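Local coordinates for protein ALDH21) (Physcomitrella patens subsp. patens, PDB 5MZ5) that oxidises succinic semialdehyde to succinate using NADP(+), as a member of the aldehyde dehydrogenase family, at residues G311-G316 and A342-L347; E335-F340 and K384-G389; G360-E365 and F416-L421. All coordinates share one frame; numbering follows the deposited sequence.

Interaction 1 (G311-G316 and A342-L347)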
ATOM      1  N   GLY A 311     -23.990 -13.772 -20.289  1.00 27.74           N
ATOM      2  CA  GLY A 311     -23.015 -14.768 -19.870  1.00 27.35           C
ATOM      3  C   GLY A 311     -22.898 -15.960 -20.797  1.00 29.59           C
ATOM      4  O   GLY A 311     -21.798 -16.321 -21.233  1.00 28.64           O
ATOM      5  N   GLY A 312     -24.031 -16.564 -21.088  1.00 25.79           N
ATOM      6  CA  GLY A 312     -24.097 -17.754 -21.921  1.00 25.53           C
ATOM      7  C   GLY A 312     -23.881 -17.597 -23.412  1.00 28.69           C
ATOM      8  O   GLY A 312     -23.514 -18.575 -24.068  1.00 28.73           O
ATOM      9  N   PHE A 313     -24.137 -16.404 -23.981  1.00 26.68           N
ATOM     10  CA  PHE A 313     -24.108 -16.236 -25.437  1.00 28.37           C
ATOM     11  C   PHE A 313     -23.392 -14.998 -26.007  1.00 42.48           C
ATOM     12  O   PHE A 313     -23.346 -14.876 -27.240  1.00 43.63           O
ATOM     13  CB  PHE A 313     -25.551 -16.274 -25.975  1.00 29.02           C
ATOM     14  CG  PHE A 313     -26.292 -17.517 -25.537  1.00 28.43           C
ATOM     15  CD1 PHE A 313     -26.052 -18.743 -26.153  1.00 29.95           C
ATOM     16  CD2 PHE A 313     -27.162 -17.478 -24.452  1.00 28.17           C
ATOM     17  CE1 PHE A 313     -26.687 -19.900 -25.709  1.00 31.39           C
ATOM     18  CE2 PHE A 313     -27.779 -18.642 -23.995  1.00 31.75           C
ATOM     19  CZ  PHE A 313     -27.571 -19.838 -24.650  1.00 30.37           C
ATOM     20  N   TYR A 314     -22.825 -14.106 -25.169  1.00 44.83           N
ATOM     21  CA  TYR A 314     -22.061 -12.953 -25.683  1.00 47.69           C
ATOM     22  C   TYR A 314     -20.778 -13.519 -26.325  1.00 50.32           C
ATOM     23  O   TYR A 314     -20.275 -14.559 -25.864  1.00 49.63           O
ATOM     24  CB  TYR A 314     -21.737 -11.935 -24.561  1.00 52.05           C
ATOM     25  CG  TYR A 314     -20.350 -12.069 -23.949  1.00 58.51           C
ATOM     26  CD1 TYR A 314     -19.991 -13.200 -23.208  1.00 60.94           C
ATOM     27  CD2 TYR A 314     -19.398 -11.067 -24.111  1.00 60.28           C
ATOM     28  CE1 TYR A 314     -18.696 -13.357 -22.711  1.00 62.40           C
ATOM     29  CE2 TYR A 314     -18.114 -11.196 -23.579  1.00 61.79           C
ATOM     30  CZ  TYR A 314     -17.768 -12.340 -22.876  1.00 72.08           C
ATOM     31  OH  TYR A 314     -16.504 -12.452 -22.343  1.00 75.33           O
ATOM     32  N   GLN A 315     -20.287 -12.880 -27.415  1.00 46.57           N
ATOM     33  CA  GLN A 315     -19.122 -13.331 -28.203  1.00 45.87           C
ATOM     34  C   GLN A 315     -19.366 -14.745 -28.786  1.00 47.28           C
ATOM     35  O   GLN A 315     -18.434 -15.413 -29.233  1.00 47.65           O
ATOM     36  CB  GLN A 315     -17.801 -13.258 -27.381  1.00 47.27           C
ATOM     37  CG  GLN A 315     -16.762 -12.266 -27.924  1.00 68.20           C
ATOM     38  CD  GLN A 315     -17.139 -10.794 -27.792  1.00 90.91           C
ATOM     39  OE1 GLN A 315     -16.913  -9.993 -28.697  1.00 88.31           O
ATOM     40  NE2 GLN A 315     -17.681 -10.382 -26.657  1.00 78.52           N
ATOM     41  N   GLY A 316     -20.628 -15.176 -28.760  1.00 41.72           N
ATOM     42  CA  GLY A 316     -21.069 -16.493 -29.207  1.00 40.40           C
ATOM     43  C   GLY A 316     -20.486 -17.631 -28.399  1.00 41.56           C
ATOM     44  O   GLY A 316     -20.239 -18.700 -28.950  1.00 40.72           O
ATOM     45  N   ALA A 342     -36.927 -18.900 -23.596  1.00 34.39           N
ATOM     46  CA  ALA A 342     -37.677 -17.926 -24.397  1.00 34.97           C
ATOM     47  C   ALA A 342     -36.758 -16.780 -24.878  1.00 39.67           C
ATOM     48  O   ALA A 342     -36.825 -16.385 -26.045  1.00 40.77           O
ATOM     49  CB  ALA A 342     -38.858 -17.363 -23.604  1.00 36.01           C
ATOM     50  N   ALA A 343     -35.863 -16.296 -24.001  1.00 35.09           N
ATOM     51  CA  ALA A 343     -34.914 -15.243 -24.358  1.00 33.89           C
ATOM     52  C   ALA A 343     -33.838 -15.710 -25.355  1.00 37.96           C
ATOM     53  O   ALA A 343     -33.510 -14.940 -26.256  1.00 37.57           O
ATOM     54  CB  ALA A 343     -34.297 -14.622 -23.114  1.00 33.58           C
ATOM     55  N   VAL A 344     -33.351 -16.977 -25.265  1.00 35.95           N
ATOM     56  CA  VAL A 344     -32.343 -17.462 -26.234  1.00 36.26           C
ATOM     57  C   VAL A 344     -32.974 -17.604 -27.624  1.00 39.53           C
ATOM     58  O   VAL A 344     -32.281 -17.368 -28.618  1.00 38.88           O
ATOM     59  CB  VAL A 344     -31.442 -18.700 -25.859  1.00 40.59           C
ATOM     60  CG1 VAL A 344     -31.424 -19.024 -24.372  1.00 40.25           C
ATOM     61  CG2 VAL A 344     -31.736 -19.935 -26.697  1.00 40.90           C
ATOM     62  N   LYS A 345     -34.285 -17.958 -27.688  1.00 36.33           N
ATOM     63  CA  LYS A 345     -35.036 -18.119 -28.935  1.00 36.74           C
ATOM     64  C   LYS A 345     -35.219 -16.802 -29.695  1.00 41.47           C
ATOM     65  O   LYS A 345     -35.458 -16.829 -30.904  1.00 42.53           O
ATOM     66  CB  LYS A 345     -36.391 -18.816 -28.682  1.00 39.39           C
ATOM     67  CG  LYS A 345     -36.238 -20.327 -28.519  1.00 43.08           C
ATOM     68  CD  LYS A 345     -37.488 -20.975 -27.953  1.00 46.69           C
ATOM     69  CE  LYS A 345     -37.909 -22.196 -28.735  1.00 51.00           C
ATOM     70  NZ  LYS A 345     -37.053 -23.381 -28.480  1.00 47.37           N
ATOM     71  N   LYS A 346     -35.051 -15.664 -29.001  1.00 36.63           N
ATOM     72  CA  LYS A 346     -35.190 -14.318 -29.558  1.00 36.52           C
ATOM     73  C   LYS A 346     -33.869 -13.759 -30.089  1.00 38.99           C
ATOM     74  O   LYS A 346     -33.892 -12.734 -30.783  1.00 37.06           O
ATOM     75  CB  LYS A 346     -35.784 -13.358 -28.501  1.00 39.21           C
ATOM     76  CG  LYS A 346     -37.264 -13.581 -28.230  1.00 58.23           C
ATOM     77  CD  LYS A 346     -37.784 -12.653 -27.133  1.00 74.54           C
ATOM     78  CE  LYS A 346     -39.276 -12.820 -26.918  1.00 89.38           C
ATOM     79  NZ  LYS A 346     -39.871 -11.664 -26.199  1.00 94.42           N
ATOM     80  N   LEU A 347     -32.722 -14.416 -29.752  1.00 35.17           N
ATOM     81  CA  LEU A 347     -31.383 -13.960 -30.127  1.00 34.26           C
ATOM     82  C   LEU A 347     -31.161 -13.983 -31.630  1.00 39.67           C
ATOM     83  O   LEU A 347     -31.336 -15.021 -32.255  1.00 40.85           O
ATOM     84  CB  LEU A 347     -30.270 -14.721 -29.382  1.00 33.56           C
ATOM     85  CG  LEU A 347     -30.221 -14.597 -27.845  1.00 37.77           C
ATOM     86  CD1 LEU A 347     -29.147 -15.514 -27.259  1.00 36.41           C
ATOM     87  CD2 LEU A 347     -30.020 -13.147 -27.397  1.00 38.00           C
TER

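Interaction 2 (E335-F340 and K384-G389)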
ATOM      1  N   GLU A 335     -39.376 -21.389 -13.626  1.00 34.86           N
ATOM      2  CA  GLU A 335     -39.512 -19.990 -14.027  1.00 34.55           C
ATOM      3  C   GLU A 335     -38.271 -19.498 -14.803  1.00 36.13           C
ATOM      4  O   GLU A 335     -38.422 -18.871 -15.854  1.00 35.25           O
ATOM      5  CB  GLU A 335     -39.821 -19.109 -12.811  1.00 35.64           C
ATOM      6  CG  GLU A 335     -40.252 -17.704 -13.182  1.00 42.49           C
ATOM      7  CD  GLU A 335     -40.668 -16.794 -12.042  1.00 56.65           C
ATOM      8  OE1 GLU A 335     -40.238 -17.027 -10.889  1.00 44.17           O
ATOM      9  OE2 GLU A 335     -41.413 -15.825 -12.312  1.00 53.72           O
ATOM     10  N   VAL A 336     -37.062 -19.818 -14.304  1.00 31.96           N
ATOM     11  CA  VAL A 336     -35.785 -19.453 -14.929  1.00 30.31           C
ATOM     12  C   VAL A 336     -35.646 -20.148 -16.287  1.00 33.64           C
ATOM     13  O   VAL A 336     -35.409 -19.464 -17.276  1.00 33.53           O
ATOM     14  CB  VAL A 336     -34.556 -19.672 -13.986  1.00 33.21           C
ATOM     15  CG1 VAL A 336     -33.224 -19.453 -14.721  1.00 31.72           C
ATOM     16  CG2 VAL A 336     -34.648 -18.752 -12.773  1.00 33.06           C
ATOM     17  N   LYS A 337     -35.826 -21.479 -16.336  1.00 30.04           N
ATOM     18  CA  LYS A 337     -35.747 -22.273 -17.568  1.00 30.62           C
ATOM     19  C   LYS A 337     -36.677 -21.702 -18.659  1.00 36.17           C
ATOM     20  O   LYS A 337     -36.241 -21.500 -19.788  1.00 36.55           O
ATOM     21  CB  LYS A 337     -36.079 -23.756 -17.271  1.00 33.30           C
ATOM     22  CG  LYS A 337     -36.076 -24.668 -18.503  1.00 30.02           C
ATOM     23  CD  LYS A 337     -36.083 -26.136 -18.124  1.00 33.92           C
ATOM     24  CE  LYS A 337     -37.436 -26.693 -17.789  1.00 44.66           C
ATOM     25  NZ  LYS A 337     -37.429 -28.183 -17.759  1.00 48.79           N
ATOM     26  N   GLU A 338     -37.940 -21.418 -18.304  1.00 32.74           N
ATOM     27  CA  GLU A 338     -38.930 -20.857 -19.212  1.00 33.00           C
ATOM     28  C   GLU A 338     -38.454 -19.493 -19.782  1.00 37.83           C
ATOM     29  O   GLU A 338     -38.395 -19.329 -21.006  1.00 38.12           O
ATOM     30  CB  GLU A 338     -40.277 -20.748 -18.486  1.00 34.27           C
ATOM     31  CG  GLU A 338     -41.449 -20.344 -19.346  1.00 46.35           C
ATOM     32  CD  GLU A 338     -42.660 -19.932 -18.531  1.00 73.92           C
ATOM     33  OE1 GLU A 338     -42.573 -18.896 -17.833  1.00 67.25           O
ATOM     34  OE2 GLU A 338     -43.693 -20.638 -18.585  1.00 74.41           O
ATOM     35  N   GLY A 339     -38.119 -18.557 -18.890  1.00 33.21           N
ATOM     36  CA  GLY A 339     -37.660 -17.226 -19.262  1.00 33.14           C
ATOM     37  C   GLY A 339     -36.353 -17.222 -20.034  1.00 37.45           C
ATOM     38  O   GLY A 339     -36.221 -16.483 -21.017  1.00 39.30           O
ATOM     39  N   PHE A 340     -35.388 -18.055 -19.604  1.00 31.06           N
ATOM     40  CA  PHE A 340     -34.081 -18.193 -20.239  1.00 31.16           C
ATOM     41  C   PHE A 340     -34.201 -18.762 -21.650  1.00 35.95           C
ATOM     42  O   PHE A 340     -33.689 -18.133 -22.580  1.00 34.96           O
ATOM     43  CB  PHE A 340     -33.104 -19.009 -19.360  1.00 32.41           C
ATOM     44  CG  PHE A 340     -31.677 -19.102 -19.842  1.00 32.99           C
ATOM     45  CD1 PHE A 340     -30.842 -17.982 -19.833  1.00 34.41           C
ATOM     46  CD2 PHE A 340     -31.137 -20.325 -20.233  1.00 33.95           C
ATOM     47  CE1 PHE A 340     -29.516 -18.077 -20.260  1.00 33.89           C
ATOM     48  CE2 PHE A 340     -29.800 -20.420 -20.633  1.00 35.03           C
ATOM     49  CZ  PHE A 340     -29.002 -19.296 -20.654  1.00 32.52           C
ATOM     50  N   LYS A 384     -30.959 -33.431 -22.175  1.00 38.91           N
ATOM     51  CA  LYS A 384     -32.210 -33.028 -22.821  1.00 39.46           C
ATOM     52  C   LYS A 384     -32.038 -31.675 -23.526  1.00 42.79           C
ATOM     53  O   LYS A 384     -31.825 -30.651 -22.865  1.00 42.63           O
ATOM     54  CB  LYS A 384     -33.387 -33.013 -21.819  1.00 41.98           C
ATOM     55  CG  LYS A 384     -34.744 -32.756 -22.472  1.00 56.59           C
ATOM     56  CD  LYS A 384     -35.803 -32.398 -21.435  1.00 69.24           C
ATOM     57  CE  LYS A 384     -37.052 -31.836 -22.066  1.00 82.83           C
ATOM     58  NZ  LYS A 384     -37.903 -31.135 -21.071  1.00 94.72           N
ATOM     59  N   LEU A 385     -32.129 -31.679 -24.867  1.00 37.10           N
ATOM     60  CA  LEU A 385     -32.004 -30.473 -25.672  1.00 35.87           C
ATOM     61  C   LEU A 385     -33.257 -29.606 -25.500  1.00 41.17           C
ATOM     62  O   LEU A 385     -34.367 -30.055 -25.803  1.00 42.24           O
ATOM     63  CB  LEU A 385     -31.763 -30.846 -27.147  1.00 35.47           C
ATOM     64  CG  LEU A 385     -31.491 -29.700 -28.137  1.00 38.87           C
ATOM     65  CD1 LEU A 385     -30.108 -29.069 -27.904  1.00 37.20           C
ATOM     66  CD2 LEU A 385     -31.591 -30.201 -29.558  1.00 40.17           C
ATOM     67  N   LEU A 386     -33.075 -28.382 -24.967  1.00 37.17           N
ATOM     68  CA  LEU A 386     -34.183 -27.453 -24.731  1.00 36.93           C
ATOM     69  C   LEU A 386     -34.428 -26.524 -25.911  1.00 40.70           C
ATOM     70  O   LEU A 386     -35.576 -26.143 -26.158  1.00 41.05           O
ATOM     71  CB  LEU A 386     -34.006 -26.658 -23.429  1.00 35.92           C
ATOM     72  CG  LEU A 386     -33.858 -27.460 -22.134  1.00 39.35           C
ATOM     73  CD1 LEU A 386     -33.688 -26.514 -20.939  1.00 38.53           C
ATOM     74  CD2 LEU A 386     -35.035 -28.433 -21.916  1.00 39.20           C
ATOM     75  N   THR A 387     -33.344 -26.171 -26.641  1.00 36.04           N
ATOM     76  CA  THR A 387     -33.377 -25.305 -27.831  1.00 35.49           C
ATOM     77  C   THR A 387     -32.037 -25.378 -28.578  1.00 39.81           C
ATOM     78  O   THR A 387     -31.022 -25.745 -27.983  1.00 39.03           O
ATOM     79  CB  THR A 387     -33.757 -23.861 -27.430  1.00 40.74           C
ATOM     80  OG1 THR A 387     -34.043 -23.101 -28.602  1.00 40.44           O
ATOM     81  CG2 THR A 387     -32.685 -23.176 -26.560  1.00 35.71           C
ATOM     82  N   GLY A 388     -32.054 -25.009 -29.856  1.00 37.22           N
ATOM     83  CA  GLY A 388     -30.872 -24.957 -30.712  1.00 37.11           C
ATOM     84  C   GLY A 388     -30.229 -26.292 -31.015  1.00 40.74           C
ATOM     85  O   GLY A 388     -30.924 -27.297 -31.184  1.00 40.52           O
ATOM     86  N   GLY A 389     -28.901 -26.287 -31.100  1.00 36.85           N
ATOM     87  CA  GLY A 389     -28.117 -27.488 -31.390  1.00 36.95           C
ATOM     88  C   GLY A 389     -27.855 -27.777 -32.861  1.00 41.12           C
ATOM     89  O   GLY A 389     -27.183 -28.764 -33.178  1.00 42.17           O
TER

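Interaction 3 (G360-E365 and F416-L421)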
ATOM      1  N   GLY A 360     -22.873 -13.945 -34.090  1.00 29.74           N
ATOM      2  CA  GLY A 360     -22.178 -14.101 -35.360  1.00 29.79           C
ATOM      3  C   GLY A 360     -21.749 -15.547 -35.598  1.00 33.57           C
ATOM      4  O   GLY A 360     -22.123 -16.450 -34.833  1.00 31.64           O
ATOM      5  N   PRO A 361     -20.952 -15.830 -36.652  1.00 31.81           N
ATOM      6  CA  PRO A 361     -20.535 -17.230 -36.870  1.00 31.64           C
ATOM      7  C   PRO A 361     -19.393 -17.635 -35.942  1.00 35.53           C
ATOM      8  O   PRO A 361     -18.798 -16.778 -35.284  1.00 35.69           O
ATOM      9  CB  PRO A 361     -20.096 -17.238 -38.328  1.00 33.45           C
ATOM     10  CG  PRO A 361     -19.612 -15.829 -38.582  1.00 36.99           C
ATOM     11  CD  PRO A 361     -20.403 -14.924 -37.687  1.00 32.63           C
ATOM     12  N   MET A 362     -19.064 -18.932 -35.904  1.00 30.64           N
ATOM     13  CA  MET A 362     -17.911 -19.394 -35.137  1.00 29.50           C
ATOM     14  C   MET A 362     -16.661 -19.053 -35.984  1.00 36.15           C
ATOM     15  O   MET A 362     -16.802 -18.711 -37.169  1.00 35.81           O
ATOM     16  CB  MET A 362     -18.017 -20.897 -34.776  1.00 30.85           C
ATOM     17  CG  MET A 362     -19.194 -21.235 -33.844  1.00 33.20           C
ATOM     18  SD  MET A 362     -19.087 -20.572 -32.142  1.00 36.03           S
ATOM     19  CE  MET A 362     -20.090 -19.038 -32.297  1.00 33.38           C
ATOM     20  N   ILE A 363     -15.456 -19.080 -35.370  1.00 33.14           N
ATOM     21  CA  ILE A 363     -14.203 -18.703 -36.038  1.00 32.30           C
ATOM     22  C   ILE A 363     -13.957 -19.501 -37.337  1.00 36.52           C
ATOM     23  O   ILE A 363     -13.356 -18.969 -38.273  1.00 37.25           O
ATOM     24  CB  ILE A 363     -12.993 -18.735 -35.063  1.00 34.41           C
ATOM     25  CG1 ILE A 363     -11.790 -17.897 -35.595  1.00 33.86           C
ATOM     26  CG2 ILE A 363     -12.581 -20.176 -34.682  1.00 35.63           C
ATOM     27  CD1 ILE A 363     -12.009 -16.362 -35.709  1.00 35.56           C
ATOM     28  N   SER A 364     -14.463 -20.741 -37.399  1.00 32.96           N
ATOM     29  CA  SER A 364     -14.350 -21.624 -38.559  1.00 32.58           C
ATOM     30  C   SER A 364     -15.484 -22.643 -38.559  1.00 35.55           C
ATOM     31  O   SER A 364     -16.118 -22.865 -37.521  1.00 34.66           O
ATOM     32  CB  SER A 364     -12.996 -22.342 -38.562  1.00 34.53           C
ATOM     33  OG  SER A 364     -12.891 -23.279 -37.500  1.00 42.52           O
ATOM     34  N   GLU A 365     -15.714 -23.280 -39.724  1.00 32.83           N
ATOM     35  CA  GLU A 365     -16.716 -24.328 -39.893  1.00 34.20           C
ATOM     36  C   GLU A 365     -16.326 -25.566 -39.057  1.00 37.32           C
ATOM     37  O   GLU A 365     -17.202 -26.220 -38.492  1.00 35.20           O
ATOM     38  CB  GLU A 365     -16.889 -24.668 -41.381  1.00 36.08           C
ATOM     39  CG  GLU A 365     -18.118 -25.514 -41.679  1.00 51.17           C
ATOM     40  CD  GLU A 365     -18.488 -25.690 -43.141  1.00 81.77           C
ATOM     41  OE1 GLU A 365     -18.754 -26.845 -43.540  1.00 77.57           O
ATOM     42  OE2 GLU A 365     -18.558 -24.678 -43.874  1.00 85.88           O
ATOM     43  N   PHE A 416     -16.440 -23.437 -25.722  1.00 32.31           N
ATOM     44  CA  PHE A 416     -16.084 -22.237 -26.504  1.00 32.69           C
ATOM     45  C   PHE A 416     -17.092 -22.022 -27.685  1.00 37.08           C
ATOM     46  O   PHE A 416     -16.704 -21.816 -28.840  1.00 36.97           O
ATOM     47  CB  PHE A 416     -14.609 -22.337 -26.978  1.00 34.37           C
ATOM     48  CG  PHE A 416     -13.793 -21.079 -26.854  1.00 35.85           C
ATOM     49  CD1 PHE A 416     -13.396 -20.607 -25.603  1.00 38.28           C
ATOM     50  CD2 PHE A 416     -13.369 -20.389 -27.991  1.00 38.58           C
ATOM     51  CE1 PHE A 416     -12.600 -19.461 -25.489  1.00 38.89           C
ATOM     52  CE2 PHE A 416     -12.580 -19.230 -27.874  1.00 40.75           C
ATOM     53  CZ  PHE A 416     -12.205 -18.778 -26.626  1.00 38.38           C
ATOM     54  N   GLY A 417     -18.381 -22.121 -27.358  1.00 34.23           N
ATOM     55  CA  GLY A 417     -19.487 -22.009 -28.304  1.00 33.61           C
ATOM     56  C   GLY A 417     -20.760 -21.555 -27.623  1.00 35.18           C
ATOM     57  O   GLY A 417     -20.791 -21.457 -26.387  1.00 33.12           O
ATOM     58  N   PRO A 418     -21.842 -21.259 -28.385  1.00 30.47           N
ATOM     59  CA  PRO A 418     -23.054 -20.728 -27.729  1.00 29.61           C
ATOM     60  C   PRO A 418     -23.910 -21.844 -27.129  1.00 32.43           C
ATOM     61  O   PRO A 418     -25.026 -22.104 -27.585  1.00 33.62           O
ATOM     62  CB  PRO A 418     -23.738 -19.932 -28.853  1.00 31.19           C
ATOM     63  CG  PRO A 418     -23.346 -20.665 -30.112  1.00 35.41           C
ATOM     64  CD  PRO A 418     -21.998 -21.308 -29.859  1.00 31.00           C
ATOM     65  N   VAL A 419     -23.352 -22.527 -26.119  1.00 26.63           N
ATOM     66  CA  VAL A 419     -23.953 -23.679 -25.455  1.00 25.23           C
ATOM     67  C   VAL A 419     -23.948 -23.489 -23.959  1.00 28.99           C
ATOM     68  O   VAL A 419     -22.889 -23.218 -23.383  1.00 28.23           O
ATOM     69  CB  VAL A 419     -23.292 -25.041 -25.855  1.00 27.45           C
ATOM     70  CG1 VAL A 419     -24.100 -26.229 -25.311  1.00 27.54           C
ATOM     71  CG2 VAL A 419     -23.130 -25.168 -27.361  1.00 26.54           C
ATOM     72  N   VAL A 420     -25.129 -23.663 -23.333  1.00 26.82           N
ATOM     73  CA  VAL A 420     -25.322 -23.562 -21.885  1.00 27.26           C
ATOM     74  C   VAL A 420     -25.874 -24.871 -21.331  1.00 32.07           C
ATOM     75  O   VAL A 420     -26.876 -25.385 -21.828  1.00 30.96           O
ATOM     76  CB  VAL A 420     -26.202 -22.347 -21.474  1.00 31.00           C
ATOM     77  CG1 VAL A 420     -26.446 -22.316 -19.962  1.00 30.27           C
ATOM     78  CG2 VAL A 420     -25.579 -21.035 -21.938  1.00 30.11           C
ATOM     79  N   LEU A 421     -25.208 -25.405 -20.299  1.00 30.19           N
ATOM     80  CA  LEU A 421     -25.641 -26.618 -19.615  1.00 30.32           C
ATOM     81  C   LEU A 421     -26.400 -26.241 -18.358  1.00 35.21           C
ATOM     82  O   LEU A 421     -25.824 -25.673 -17.433  1.00 35.06           O
ATOM     83  CB  LEU A 421     -24.474 -27.561 -19.305  1.00 30.17           C
ATOM     84  CG  LEU A 421     -23.621 -28.038 -20.485  1.00 34.90           C
ATOM     85  CD1 LEU A 421     -22.783 -29.195 -20.081  1.00 35.61           C
ATOM     86  CD2 LEU A 421     -24.468 -28.429 -21.688  1.00 34.39           C
TER

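Interaction 1 (G311-G316 and A342-L347)
L347 N bonds back to V344 O at 3.2 Å, a backbone bond that brings the side chains of L347 and V344 round to the same phenylalanine, F313. Across the contact everything is apolar. V344 puts CG1 against the outer part of the F313 ring, 3.7 Å from CE2, while L347 brings CD1 to its root, 3.9 Å from CG and equally far from CB. Both methyls come in obliquely to the ring. F313 lies near the end of helix 301-313, and this helix and helix 333-345 pack together in the catalytic domain of the aldehyde dehydrogenase fold; P398 and V400 of strand 395-402 also line the ring. With CG set opposite the carbonyl carbon (chi1 -54°), the ring swings toward the second helix. Y314, the next residue, contacts succinate in another structure of this protein, and its OH bonds to S319 OG. Replacing F313 with alanine would probably open a gap between the two helix ends, leaving V344 CG1 and L347 CD1 without the ring they rest on.

Interaction 2 (E335-F340 and K384-G389)
No flat group takes part where K337 meets L386: a leucine methyl rests against the methylenes of a lysine. L386 CD1 sits 3.7 Å from K337 CD and 3.9 Å from K337 CG, the two side chains crossing at about a right angle. The lysine leaves its helix extended, with CG opposite the backbone N (chi1 178°), and then bends at chi3 (82°), beyond the methylenes that L386 touches. Its ammonium group is held by a salt bridge from NZ to E402 OE2. K384 reaches in from the other segment to place its own NZ 4.5 Å from K337 NZ, and its side chain also touches E402; the nearby carboxylate of E402, paired with K337, probably eases the closeness of the two like charges. The contact joins helix 333-345 to strand 384-387, which pairs antiparallel with strand 395-402 in the mixed sheet of the catalytic domain, K384 bonding by its backbone to E402 and L386 to V400. It lies at the protein surface, far from the substrate and NADP(+) sites. Deeper in, L386 and K337 both touch L422 of strand 419-425, extending the apolar layer beneath the charged ends.

Interaction 3 (G360-E365 and F416-L421)
M362 points its CB toward P418, and the rest of the side chain bends twice on the way. CB and CG serve as the stem: CG stands opposite the carbonyl carbon (chi1 -64°), and the turn at chi2 (-67°) delivers the sulfur to segment 416-421. SD makes most of the contact. It lies 3.8 Å from P418 CD and 4.1 Å from G417 CA, with F416 O a little farther off at 4.3 Å. A second bend, at chi3 (96°), brings CE back to P418 CD, also 3.8 Å away, so that sulfur and methyl both bear on one corner of the proline ring. All of this is van der Waals packing, with no hydrogen bond between the segments. F416, G417 and P418 belong to the E-I-F-G-P sequence familiar in aldehyde dehydrogenases, which here leads into strand 419-425. P418 is the centre of an inverse gamma turn, closed by V419 N to G417 O at 2.8 Å, and the turn presents the ring's CD to the methionine. Ahead of it, the F416 ring meets that of W188 with the planes almost perpendicular, and its side chain is about 3 Å from that of E414; W188 and E414 both contact NADP(+) in another structure of this protein. On the other side of the contact, M362 also packs on I371 of helix 365-380. That helix begins just after S364, which occupies the N-cap position and bonds through OG to A367 N.

Overall arrangement
Interaction 1 lies next to both others, its centre about 11 Å from each of theirs, while the centres of interactions 2 and 3 are about 17 Å apart. F313 is the common neighbour: its CE2 comes within 3.6 Å of F340 CZ, and its CZ lies 3.6 Å from V420 CG2. F340 and V420 touch as well, so segments 311-316, 335-340 and 416-421 meet in one apolar cluster. Interactions 1 and 2 both use helix 333-345, and K345 NZ probably bonds to T387 OG1 (3.0 Å). Toward the active site, G316 O packs 3.4 Å from M362 CE, placing interaction 3 beside the chain that runs on to C320, a residue contacting succinate and NADP(+) in another structure.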